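Local coordinates for protein hypoxanthine-guanine phosphoribosyltransferase (HGPRT) (Schistosoma mansoni, PDB 5IPF) that probably catalyses transfer of a phosphoribosyl group to hypoxanthine or guanine, giving the nucleotides IMP or GMP in purine salvage, at residues 68-71 against 72-76. Residues are numbered along the deposited sequence; the frame is centred on the assembly and turned at random.
Sequences LEKM and SMNIV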
# COMPACT_ATOMS: atom_id res chain seq x y z
N LEU A 68 6.46 7.24 -8.64
CA LEU A 68 6.57 6.07 -9.51
C LEU A 68 5.26 5.72 -10.19
O LEU A 68 5.28 4.99 -11.19
CB LEU A 68 7.08 4.87 -8.71
CG LEU A 68 8.51 5.00 -8.18
CD1 LEU A 68 9.06 3.64 -7.78
CD2 LEU A 68 9.41 5.67 -9.20
N GLU A 69 4.13 6.20 -9.68
CA GLU A 69 2.88 6.06 -10.43
C GLU A 69 2.98 6.77 -11.78
O GLU A 69 2.85 6.15 -12.85
CB GLU A 69 1.71 6.61 -9.60
CG GLU A 69 0.33 6.24 -10.12
CD GLU A 69 -0.79 6.78 -9.24
OE1 GLU A 69 -0.57 6.95 -8.03
OE2 GLU A 69 -1.89 7.03 -9.77
N LYS A 70 3.26 8.08 -11.75
CA LYS A 70 3.37 8.86 -12.98
C LYS A 70 4.50 8.35 -13.86
O LYS A 70 4.37 8.30 -15.09
CB LYS A 70 3.57 10.34 -12.65
CG LYS A 70 3.31 11.27 -13.82
CD LYS A 70 1.87 11.17 -14.28
CE LYS A 70 1.48 12.35 -15.14
NZ LYS A 70 0.02 12.36 -15.43
N MET A 71 5.63 7.98 -13.24
CA MET A 71 6.72 7.39 -14.02
C MET A 71 6.26 6.14 -14.76
O MET A 71 6.54 5.97 -15.95
CB MET A 71 7.91 7.08 -13.11
CG MET A 71 8.75 8.28 -12.73
SD MET A 71 10.34 7.79 -12.05
CE MET A 71 11.00 6.82 -13.41
N SER A 72 5.55 5.25 -14.06
CA SER A 72 5.03 4.05 -14.70
C SER A 72 4.15 4.40 -15.89
O SER A 72 4.25 3.77 -16.95
CB SER A 72 4.25 3.20 -13.69
OG SER A 72 5.10 2.73 -12.65
N MET A 73 3.28 5.40 -15.73
CA MET A 73 2.43 5.80 -16.85
C MET A 73 3.27 6.27 -18.04
O MET A 73 3.04 5.84 -19.18
CB MET A 73 1.46 6.89 -16.40
CG MET A 73 0.51 6.42 -15.31
SD MET A 73 -0.65 7.68 -14.76
CE MET A 73 -1.66 6.72 -13.63
N ASN A 74 4.25 7.14 -17.79
CA ASN A 74 5.09 7.66 -18.86
C ASN A 74 5.82 6.54 -19.60
O ASN A 74 5.83 6.49 -20.84
CB ASN A 74 6.10 8.67 -18.30
CG ASN A 74 5.44 9.90 -17.74
OD1 ASN A 74 4.33 10.25 -18.19
ND2 ASN A 74 6.03 10.53 -16.84
N ILE A 75 6.44 5.62 -18.85
CA ILE A 75 7.16 4.52 -19.47
C ILE A 75 6.21 3.66 -20.30
O ILE A 75 6.52 3.28 -21.44
CB ILE A 75 7.89 3.69 -18.40
CG1 ILE A 75 8.88 4.56 -17.63
CG2 ILE A 75 8.61 2.51 -19.03
CD1 ILE A 75 9.55 3.85 -16.47
N VAL A 76 5.04 3.35 -19.74
CA VAL A 76 4.12 2.45 -20.43
C VAL A 76 3.65 3.06 -21.75
O VAL A 76 3.74 2.42 -22.80
CB VAL A 76 2.93 2.09 -19.52
CG1 VAL A 76 1.79 1.50 -20.35
CG2 VAL A 76 3.37 1.09 -18.47
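Ser72 reaches back one turn to Leu68 with both its hydroxyl and its amide, in the middle of helix 61-81 of the phosphoribosyltransferase fold. The hydroxyl OG donates to Leu68 O at 2.7 Å, while Ser72 N reaches the same oxygen at 2.9 Å, from above the carbonyl plane. OG can make its bond because chi1 of -64° sets it beside its own backbone N. One carbonyl thus takes two donors, and the buried hydroxyl is satisfied inside its own helix. The next three backbone bonds follow the same i to i+4 pattern: Met73 N to Glu69 O, Asn74 N to Lys70 O, and Ile75 N to Met71 O, the last the straightest, with an N-H...O angle of 172°.

On the partly exposed side, Glu69 and Met73 run alongside each other, both chains extended, and the methyl CE of Met73 comes to 3.9 Å from Glu69 OE2. That carboxylate also forms a salt bridge with Arg112 of a third subunit, and Cys45 of a second subunit packs on both side chains, placing this face at the tetramer interfaces. On the buried side, Leu68 lies against Phe99 of helix 97-112, and Met71 and Ile75 pack on Phe203, joined through their backbones by Ile75 N to Met71 O at 2.9 Å.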